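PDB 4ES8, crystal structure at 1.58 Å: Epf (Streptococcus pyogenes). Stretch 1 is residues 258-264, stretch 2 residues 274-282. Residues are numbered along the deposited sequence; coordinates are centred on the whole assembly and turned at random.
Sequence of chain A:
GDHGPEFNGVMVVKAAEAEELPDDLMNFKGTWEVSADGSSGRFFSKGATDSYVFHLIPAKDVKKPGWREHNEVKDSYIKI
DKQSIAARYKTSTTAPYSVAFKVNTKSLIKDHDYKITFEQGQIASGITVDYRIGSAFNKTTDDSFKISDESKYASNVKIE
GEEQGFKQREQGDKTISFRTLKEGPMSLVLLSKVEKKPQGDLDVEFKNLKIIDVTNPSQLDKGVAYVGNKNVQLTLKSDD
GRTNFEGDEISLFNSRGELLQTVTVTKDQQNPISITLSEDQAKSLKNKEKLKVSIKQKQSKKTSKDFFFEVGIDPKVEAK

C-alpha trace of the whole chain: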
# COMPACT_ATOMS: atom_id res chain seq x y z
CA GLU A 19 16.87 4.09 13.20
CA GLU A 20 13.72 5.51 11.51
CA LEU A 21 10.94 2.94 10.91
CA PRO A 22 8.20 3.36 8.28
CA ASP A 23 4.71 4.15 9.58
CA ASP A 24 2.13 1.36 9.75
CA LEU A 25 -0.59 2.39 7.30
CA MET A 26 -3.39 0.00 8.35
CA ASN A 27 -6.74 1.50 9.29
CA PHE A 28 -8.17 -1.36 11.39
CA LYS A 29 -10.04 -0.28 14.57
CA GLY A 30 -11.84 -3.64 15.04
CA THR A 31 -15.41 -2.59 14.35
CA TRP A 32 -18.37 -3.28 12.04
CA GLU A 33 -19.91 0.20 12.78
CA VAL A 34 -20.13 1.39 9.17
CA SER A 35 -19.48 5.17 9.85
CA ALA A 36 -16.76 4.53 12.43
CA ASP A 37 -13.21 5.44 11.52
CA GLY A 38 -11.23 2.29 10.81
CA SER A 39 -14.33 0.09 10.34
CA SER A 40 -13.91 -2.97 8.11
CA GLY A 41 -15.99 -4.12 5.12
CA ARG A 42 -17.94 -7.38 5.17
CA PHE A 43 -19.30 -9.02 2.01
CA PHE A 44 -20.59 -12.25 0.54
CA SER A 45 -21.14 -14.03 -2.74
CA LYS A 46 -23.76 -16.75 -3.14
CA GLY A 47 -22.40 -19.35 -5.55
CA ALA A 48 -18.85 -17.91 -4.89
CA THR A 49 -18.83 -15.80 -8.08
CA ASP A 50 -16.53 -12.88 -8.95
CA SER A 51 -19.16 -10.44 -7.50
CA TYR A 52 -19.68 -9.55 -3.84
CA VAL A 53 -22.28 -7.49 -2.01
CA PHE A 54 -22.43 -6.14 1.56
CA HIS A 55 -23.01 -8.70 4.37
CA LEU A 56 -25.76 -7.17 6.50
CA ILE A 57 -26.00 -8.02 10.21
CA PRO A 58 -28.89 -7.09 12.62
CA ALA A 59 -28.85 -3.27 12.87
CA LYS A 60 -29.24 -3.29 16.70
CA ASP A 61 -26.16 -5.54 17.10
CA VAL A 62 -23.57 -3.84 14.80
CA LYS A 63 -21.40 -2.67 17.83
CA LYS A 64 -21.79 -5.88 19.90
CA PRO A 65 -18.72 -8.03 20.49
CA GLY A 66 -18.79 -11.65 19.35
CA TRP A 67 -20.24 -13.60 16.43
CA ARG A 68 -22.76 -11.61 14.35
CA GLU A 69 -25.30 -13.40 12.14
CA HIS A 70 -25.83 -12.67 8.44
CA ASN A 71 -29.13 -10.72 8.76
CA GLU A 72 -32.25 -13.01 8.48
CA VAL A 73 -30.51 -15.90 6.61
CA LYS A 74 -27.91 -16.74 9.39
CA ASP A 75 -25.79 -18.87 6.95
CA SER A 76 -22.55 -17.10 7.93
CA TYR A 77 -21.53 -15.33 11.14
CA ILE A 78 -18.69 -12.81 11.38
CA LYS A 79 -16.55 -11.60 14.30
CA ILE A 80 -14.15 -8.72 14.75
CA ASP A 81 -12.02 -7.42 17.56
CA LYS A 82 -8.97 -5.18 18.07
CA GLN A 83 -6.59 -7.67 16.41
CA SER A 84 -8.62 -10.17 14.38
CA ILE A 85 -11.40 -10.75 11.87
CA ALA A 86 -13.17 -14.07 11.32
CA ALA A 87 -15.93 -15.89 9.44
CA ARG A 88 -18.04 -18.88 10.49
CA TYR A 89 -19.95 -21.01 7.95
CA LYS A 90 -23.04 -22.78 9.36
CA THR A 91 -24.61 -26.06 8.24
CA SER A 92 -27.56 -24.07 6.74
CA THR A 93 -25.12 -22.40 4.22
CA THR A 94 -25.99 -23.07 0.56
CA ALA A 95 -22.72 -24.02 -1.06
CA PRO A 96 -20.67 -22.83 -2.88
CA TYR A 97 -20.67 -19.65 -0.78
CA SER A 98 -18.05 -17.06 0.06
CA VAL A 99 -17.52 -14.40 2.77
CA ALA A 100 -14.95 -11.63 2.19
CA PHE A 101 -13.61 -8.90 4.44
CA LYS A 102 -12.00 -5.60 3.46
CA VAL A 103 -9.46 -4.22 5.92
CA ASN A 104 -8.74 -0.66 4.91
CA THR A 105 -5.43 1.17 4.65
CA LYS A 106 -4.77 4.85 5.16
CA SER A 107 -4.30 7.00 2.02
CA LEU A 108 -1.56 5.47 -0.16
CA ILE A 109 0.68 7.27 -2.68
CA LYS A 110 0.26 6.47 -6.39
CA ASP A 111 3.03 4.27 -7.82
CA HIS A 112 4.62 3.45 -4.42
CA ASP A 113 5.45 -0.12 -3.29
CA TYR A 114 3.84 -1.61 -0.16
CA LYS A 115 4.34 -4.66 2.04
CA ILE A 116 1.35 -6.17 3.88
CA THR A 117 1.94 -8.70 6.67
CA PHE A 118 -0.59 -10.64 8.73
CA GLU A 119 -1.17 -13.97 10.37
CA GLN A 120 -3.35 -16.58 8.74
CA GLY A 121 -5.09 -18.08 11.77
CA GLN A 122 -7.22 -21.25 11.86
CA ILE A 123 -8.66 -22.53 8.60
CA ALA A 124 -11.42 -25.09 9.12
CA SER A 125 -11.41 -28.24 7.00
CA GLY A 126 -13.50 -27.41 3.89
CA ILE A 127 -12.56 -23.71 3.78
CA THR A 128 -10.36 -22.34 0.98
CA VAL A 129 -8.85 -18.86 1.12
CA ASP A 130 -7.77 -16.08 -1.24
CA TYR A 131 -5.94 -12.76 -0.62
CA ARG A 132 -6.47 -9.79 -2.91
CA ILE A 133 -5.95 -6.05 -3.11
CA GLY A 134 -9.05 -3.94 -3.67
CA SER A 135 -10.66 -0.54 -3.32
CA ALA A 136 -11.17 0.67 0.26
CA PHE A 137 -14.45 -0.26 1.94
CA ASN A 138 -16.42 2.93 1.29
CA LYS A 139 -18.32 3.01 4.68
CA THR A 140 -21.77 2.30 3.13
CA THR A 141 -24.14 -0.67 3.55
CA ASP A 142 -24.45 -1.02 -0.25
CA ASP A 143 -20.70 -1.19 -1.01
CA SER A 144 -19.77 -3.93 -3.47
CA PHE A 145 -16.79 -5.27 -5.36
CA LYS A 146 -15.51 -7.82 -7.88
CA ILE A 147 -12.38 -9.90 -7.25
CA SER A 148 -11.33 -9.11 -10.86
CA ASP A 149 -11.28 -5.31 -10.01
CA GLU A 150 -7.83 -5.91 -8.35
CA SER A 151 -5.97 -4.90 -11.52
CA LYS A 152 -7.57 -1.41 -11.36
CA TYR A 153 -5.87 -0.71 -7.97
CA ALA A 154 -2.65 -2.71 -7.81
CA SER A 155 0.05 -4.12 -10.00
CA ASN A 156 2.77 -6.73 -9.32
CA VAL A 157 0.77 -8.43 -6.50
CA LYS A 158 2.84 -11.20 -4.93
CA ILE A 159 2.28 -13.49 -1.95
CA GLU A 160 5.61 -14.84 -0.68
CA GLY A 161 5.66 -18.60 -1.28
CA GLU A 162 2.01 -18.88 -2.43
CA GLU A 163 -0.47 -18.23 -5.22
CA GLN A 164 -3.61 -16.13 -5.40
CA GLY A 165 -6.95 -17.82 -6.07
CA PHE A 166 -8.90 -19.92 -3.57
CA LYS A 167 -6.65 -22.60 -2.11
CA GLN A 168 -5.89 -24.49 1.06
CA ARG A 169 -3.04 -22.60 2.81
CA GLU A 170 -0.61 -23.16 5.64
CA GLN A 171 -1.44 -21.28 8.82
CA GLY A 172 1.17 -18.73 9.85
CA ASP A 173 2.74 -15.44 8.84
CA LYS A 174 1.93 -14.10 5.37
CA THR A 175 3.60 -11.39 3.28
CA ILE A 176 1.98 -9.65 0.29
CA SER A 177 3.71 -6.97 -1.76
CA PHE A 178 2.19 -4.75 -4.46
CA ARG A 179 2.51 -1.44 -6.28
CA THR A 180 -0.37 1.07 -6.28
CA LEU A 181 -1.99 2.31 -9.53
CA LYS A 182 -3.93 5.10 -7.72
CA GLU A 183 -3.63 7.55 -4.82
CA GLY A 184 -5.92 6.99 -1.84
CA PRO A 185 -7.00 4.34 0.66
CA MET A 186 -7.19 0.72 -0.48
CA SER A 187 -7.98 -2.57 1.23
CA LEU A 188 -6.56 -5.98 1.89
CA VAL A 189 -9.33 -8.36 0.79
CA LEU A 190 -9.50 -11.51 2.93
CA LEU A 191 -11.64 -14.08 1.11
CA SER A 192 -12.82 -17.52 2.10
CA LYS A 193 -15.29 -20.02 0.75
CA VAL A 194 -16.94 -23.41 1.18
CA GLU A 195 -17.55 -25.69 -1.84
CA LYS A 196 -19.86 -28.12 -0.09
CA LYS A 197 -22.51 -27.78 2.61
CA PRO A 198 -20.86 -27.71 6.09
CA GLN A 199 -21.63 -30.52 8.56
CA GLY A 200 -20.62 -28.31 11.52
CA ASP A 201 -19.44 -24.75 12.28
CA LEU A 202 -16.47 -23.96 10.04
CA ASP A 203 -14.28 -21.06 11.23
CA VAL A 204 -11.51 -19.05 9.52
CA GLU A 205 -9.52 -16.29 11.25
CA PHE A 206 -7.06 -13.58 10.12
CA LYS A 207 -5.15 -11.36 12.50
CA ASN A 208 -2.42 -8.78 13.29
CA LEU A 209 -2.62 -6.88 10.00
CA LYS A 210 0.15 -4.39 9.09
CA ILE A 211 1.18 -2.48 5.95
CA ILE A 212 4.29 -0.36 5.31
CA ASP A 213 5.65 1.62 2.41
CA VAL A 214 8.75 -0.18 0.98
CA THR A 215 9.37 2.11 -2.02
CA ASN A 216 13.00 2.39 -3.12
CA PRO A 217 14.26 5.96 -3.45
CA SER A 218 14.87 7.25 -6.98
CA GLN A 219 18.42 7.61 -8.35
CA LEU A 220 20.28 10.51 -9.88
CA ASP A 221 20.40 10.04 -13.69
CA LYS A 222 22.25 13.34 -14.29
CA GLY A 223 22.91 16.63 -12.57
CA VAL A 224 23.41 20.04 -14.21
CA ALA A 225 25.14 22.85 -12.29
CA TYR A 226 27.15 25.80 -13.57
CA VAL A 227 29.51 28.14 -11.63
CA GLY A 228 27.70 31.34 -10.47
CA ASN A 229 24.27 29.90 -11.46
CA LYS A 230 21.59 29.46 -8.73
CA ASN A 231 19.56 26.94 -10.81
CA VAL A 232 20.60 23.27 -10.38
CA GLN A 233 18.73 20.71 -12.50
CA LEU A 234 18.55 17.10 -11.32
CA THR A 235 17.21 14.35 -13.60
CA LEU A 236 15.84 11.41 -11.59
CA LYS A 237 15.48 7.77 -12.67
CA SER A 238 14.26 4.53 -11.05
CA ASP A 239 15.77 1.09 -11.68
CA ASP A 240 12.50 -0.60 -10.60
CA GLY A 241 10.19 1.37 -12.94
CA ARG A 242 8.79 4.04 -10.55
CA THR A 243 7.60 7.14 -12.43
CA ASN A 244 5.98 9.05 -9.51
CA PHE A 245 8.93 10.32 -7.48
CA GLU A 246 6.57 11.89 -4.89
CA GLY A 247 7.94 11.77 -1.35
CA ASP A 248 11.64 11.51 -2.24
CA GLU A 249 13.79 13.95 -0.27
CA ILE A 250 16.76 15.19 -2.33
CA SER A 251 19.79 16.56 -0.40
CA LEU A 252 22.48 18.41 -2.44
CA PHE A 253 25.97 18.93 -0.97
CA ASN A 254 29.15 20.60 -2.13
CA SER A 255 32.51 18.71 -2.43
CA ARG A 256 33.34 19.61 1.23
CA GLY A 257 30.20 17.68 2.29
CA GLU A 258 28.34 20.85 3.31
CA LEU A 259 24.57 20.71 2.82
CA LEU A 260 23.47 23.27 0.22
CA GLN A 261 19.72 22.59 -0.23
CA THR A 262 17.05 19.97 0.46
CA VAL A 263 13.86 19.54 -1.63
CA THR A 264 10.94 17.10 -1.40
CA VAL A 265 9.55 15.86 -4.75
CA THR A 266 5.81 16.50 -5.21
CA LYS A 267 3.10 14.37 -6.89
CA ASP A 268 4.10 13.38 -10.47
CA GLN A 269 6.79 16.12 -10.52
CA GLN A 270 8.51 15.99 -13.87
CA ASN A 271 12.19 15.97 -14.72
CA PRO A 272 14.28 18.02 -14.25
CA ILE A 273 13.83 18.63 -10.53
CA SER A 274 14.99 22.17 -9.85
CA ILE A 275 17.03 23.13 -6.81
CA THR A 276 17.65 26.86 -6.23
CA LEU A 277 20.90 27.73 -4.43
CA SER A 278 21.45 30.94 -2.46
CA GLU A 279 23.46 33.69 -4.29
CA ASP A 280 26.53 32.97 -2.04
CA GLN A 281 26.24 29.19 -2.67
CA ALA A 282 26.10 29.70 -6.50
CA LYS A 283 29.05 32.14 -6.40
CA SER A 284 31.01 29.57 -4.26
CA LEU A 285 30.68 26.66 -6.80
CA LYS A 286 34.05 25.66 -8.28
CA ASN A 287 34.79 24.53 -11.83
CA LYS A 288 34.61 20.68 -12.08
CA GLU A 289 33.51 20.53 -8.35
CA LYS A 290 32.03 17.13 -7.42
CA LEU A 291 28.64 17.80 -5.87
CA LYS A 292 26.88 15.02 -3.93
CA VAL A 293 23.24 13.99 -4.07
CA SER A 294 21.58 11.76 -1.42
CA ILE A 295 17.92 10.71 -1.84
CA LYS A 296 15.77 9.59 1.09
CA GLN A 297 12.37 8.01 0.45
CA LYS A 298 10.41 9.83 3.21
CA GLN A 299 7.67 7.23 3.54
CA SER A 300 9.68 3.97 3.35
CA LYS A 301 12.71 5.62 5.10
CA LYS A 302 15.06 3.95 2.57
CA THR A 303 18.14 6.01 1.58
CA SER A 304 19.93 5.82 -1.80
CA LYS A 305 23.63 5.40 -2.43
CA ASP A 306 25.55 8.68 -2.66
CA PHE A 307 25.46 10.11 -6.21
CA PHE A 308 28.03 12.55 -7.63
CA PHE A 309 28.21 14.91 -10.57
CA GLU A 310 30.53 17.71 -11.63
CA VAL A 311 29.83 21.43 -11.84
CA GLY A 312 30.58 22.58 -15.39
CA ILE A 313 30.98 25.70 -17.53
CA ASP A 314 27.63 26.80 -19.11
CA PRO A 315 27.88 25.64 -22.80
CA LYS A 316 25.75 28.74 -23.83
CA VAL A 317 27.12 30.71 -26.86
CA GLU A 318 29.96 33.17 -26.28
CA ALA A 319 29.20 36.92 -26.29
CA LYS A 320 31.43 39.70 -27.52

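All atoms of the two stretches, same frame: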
# COMPACT_ATOMS: atom_id res chain seq x y z
N GLU A 258 29.22 19.87 2.70
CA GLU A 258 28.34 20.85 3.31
C GLU A 258 26.99 20.83 2.61
O GLU A 258 26.92 20.87 1.38
CB GLU A 258 28.96 22.25 3.24
CG GLU A 258 30.27 22.31 4.02
CD GLU A 258 31.12 23.55 3.83
OE1 GLU A 258 31.05 24.19 2.76
OE2 GLU A 258 31.92 23.85 4.75
N LEU A 259 25.91 20.73 3.40
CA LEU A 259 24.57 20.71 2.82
C LEU A 259 24.25 22.06 2.21
O LEU A 259 24.35 23.09 2.89
CB LEU A 259 23.54 20.36 3.91
CG LEU A 259 22.07 20.33 3.47
CD1 LEU A 259 21.80 19.17 2.48
CD2 LEU A 259 21.16 20.25 4.69
N LEU A 260 23.85 22.05 0.93
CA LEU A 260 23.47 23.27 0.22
C LEU A 260 21.95 23.48 0.28
O LEU A 260 21.48 24.53 0.73
CB LEU A 260 23.95 23.26 -1.24
CG LEU A 260 25.45 23.12 -1.47
CD1 LEU A 260 25.73 22.97 -2.95
CD2 LEU A 260 26.24 24.30 -0.86
N GLN A 261 21.18 22.49 -0.19
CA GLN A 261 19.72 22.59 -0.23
C GLN A 261 19.11 21.23 -0.14
O GLN A 261 19.75 20.25 -0.51
CB GLN A 261 19.24 23.25 -1.53
CG GLN A 261 19.73 24.70 -1.83
CD GLN A 261 19.12 25.72 -0.90
OE1 GLN A 261 17.99 25.55 -0.41
NE2 GLN A 261 19.87 26.77 -0.58
N THR A 262 17.86 21.18 0.36
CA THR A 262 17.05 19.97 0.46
C THR A 262 15.71 20.29 -0.19
O THR A 262 15.18 21.39 0.03
CB THR A 262 16.90 19.55 1.92
OG1 THR A 262 18.19 19.37 2.51
CG2 THR A 262 16.12 18.27 2.07
N VAL A 263 15.18 19.36 -1.02
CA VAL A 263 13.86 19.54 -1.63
C VAL A 263 13.11 18.23 -1.52
O VAL A 263 13.73 17.17 -1.59
CB VAL A 263 13.88 20.04 -3.11
CG1 VAL A 263 14.46 21.44 -3.24
CG2 VAL A 263 14.59 19.06 -4.04
N THR A 264 11.78 18.30 -1.39
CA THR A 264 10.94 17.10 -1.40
C THR A 264 10.18 17.10 -2.72
O THR A 264 9.55 18.11 -3.07
CB THR A 264 10.00 17.04 -0.18
OG1 THR A 264 10.79 16.93 1.00
CG2 THR A 264 9.04 15.85 -0.26
N SER A 274 14.17 20.98 -10.05
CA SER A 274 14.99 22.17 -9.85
C SER A 274 15.29 22.39 -8.39
O SER A 274 14.43 22.22 -7.52
CB SER A 274 14.30 23.41 -10.42
OG SER A 274 14.13 23.26 -11.82
N ILE A 275 16.54 22.74 -8.12
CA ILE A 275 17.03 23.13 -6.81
C ILE A 275 17.59 24.54 -7.00
O ILE A 275 18.36 24.77 -7.94
CB ILE A 275 18.07 22.12 -6.24
CG1 ILE A 275 17.38 20.75 -5.95
CG2 ILE A 275 18.75 22.69 -4.98
CD1 ILE A 275 18.25 19.67 -5.28
N THR A 276 17.16 25.49 -6.16
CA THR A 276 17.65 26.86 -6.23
C THR A 276 18.63 27.10 -5.09
O THR A 276 18.26 27.01 -3.93
CB THR A 276 16.48 27.87 -6.20
OG1 THR A 276 15.55 27.54 -7.22
CG2 THR A 276 16.96 29.32 -6.37
N LEU A 277 19.89 27.42 -5.43
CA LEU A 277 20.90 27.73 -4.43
C LEU A 277 20.76 29.17 -3.98
O LEU A 277 20.13 29.96 -4.68
CB LEU A 277 22.31 27.54 -5.04
CG LEU A 277 22.67 26.17 -5.60
CD1 LEU A 277 24.00 26.23 -6.34
CD2 LEU A 277 22.73 25.12 -4.48
N SER A 278 21.39 29.53 -2.85
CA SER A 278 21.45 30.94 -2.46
C SER A 278 22.49 31.63 -3.38
O SER A 278 23.25 30.92 -4.06
CB SER A 278 21.83 31.06 -0.99
OG SER A 278 23.20 30.77 -0.78
N GLU A 279 22.51 32.97 -3.43
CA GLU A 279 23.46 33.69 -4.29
C GLU A 279 24.91 33.36 -3.91
O GLU A 279 25.72 33.11 -4.80
CB GLU A 279 23.21 35.21 -4.26
CG GLU A 279 22.03 35.63 -5.12
CD GLU A 279 22.37 35.99 -6.56
OE1 GLU A 279 22.96 35.15 -7.27
OE2 GLU A 279 22.00 37.11 -6.98
N ASP A 280 25.21 33.30 -2.59
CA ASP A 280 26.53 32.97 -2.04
C ASP A 280 26.93 31.54 -2.42
O ASP A 280 28.06 31.32 -2.85
CB ASP A 280 26.55 33.13 -0.52
CG ASP A 280 26.33 34.56 -0.02
OD1 ASP A 280 26.52 35.51 -0.82
OD2 ASP A 280 25.95 34.73 1.17
N GLN A 281 25.98 30.58 -2.30
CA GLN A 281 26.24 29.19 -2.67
C GLN A 281 26.61 29.07 -4.15
O GLN A 281 27.62 28.42 -4.46
CB GLN A 281 25.03 28.30 -2.36
CG GLN A 281 24.85 28.03 -0.88
CD GLN A 281 23.56 27.29 -0.61
OE1 GLN A 281 22.67 27.22 -1.46
NE2 GLN A 281 23.44 26.74 0.57
N ALA A 282 25.84 29.73 -5.06
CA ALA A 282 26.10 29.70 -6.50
C ALA A 282 27.46 30.31 -6.84
O ALA A 282 28.21 29.77 -7.65
CB ALA A 282 25.00 30.45 -7.25

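A glutamine side chain carries a donor and an acceptor at one tip, so a well-placed pair of glutamines can join segments that share no backbone hydrogen bonds. The two stretches of Epf considered here illustrate the principle. Strand 259-264 and strand 274-276 run in roughly opposing directions, at 137°, and their axes come no closer than 7.6 Å. Contact across such a gap falls to side chains, and the two stretches together bury 384 Å².

Just before the first strand, Glu258 stays out of reach; Leu259, the first strand residue, directs its CA-to-CB bond away. Leu260 makes the first substantial contact: its CB lies 3.9 Å from Leu277 CD2, an apolar pairing, while its backbone carbonyl serves as an acceptor. Gln281 NE2 donates to Leu260 O at 3.0 Å, so a side chain from the helix satisfies a polar group of the strand backbone.

Gln261, whose CA lies 6.7 Å from Leu277 CA, is the most extensively covered residue. Its aliphatic part packs against hydrocarbon, with CB 3.5 Å from Ile275 CG2 and CG 4.0 Å from Leu277 CD2. Its amide then donates from NE2 to Gln281 OE1 at 3.0 Å, in a nearly straight bond. Gln281 OE1 also accepts from Ser278 N at 3.0 Å, so one oxygen ties the strand to the start of the helix. Ser278, the N-cap, returns the favour: its OG accepts from Gln281 N at 3.2 Å. This reciprocal exchange helps hold Gln281 where both ends of its amide can be used.

Thr262 turns away, as alternation in a strand would lead one to expect, and Val263 turns back. Val263 CG2 meets Ile275 CG1 at 3.8 Å, a purely apolar contact between branched side chains. Thr264 lies beyond reach, and the interface ends.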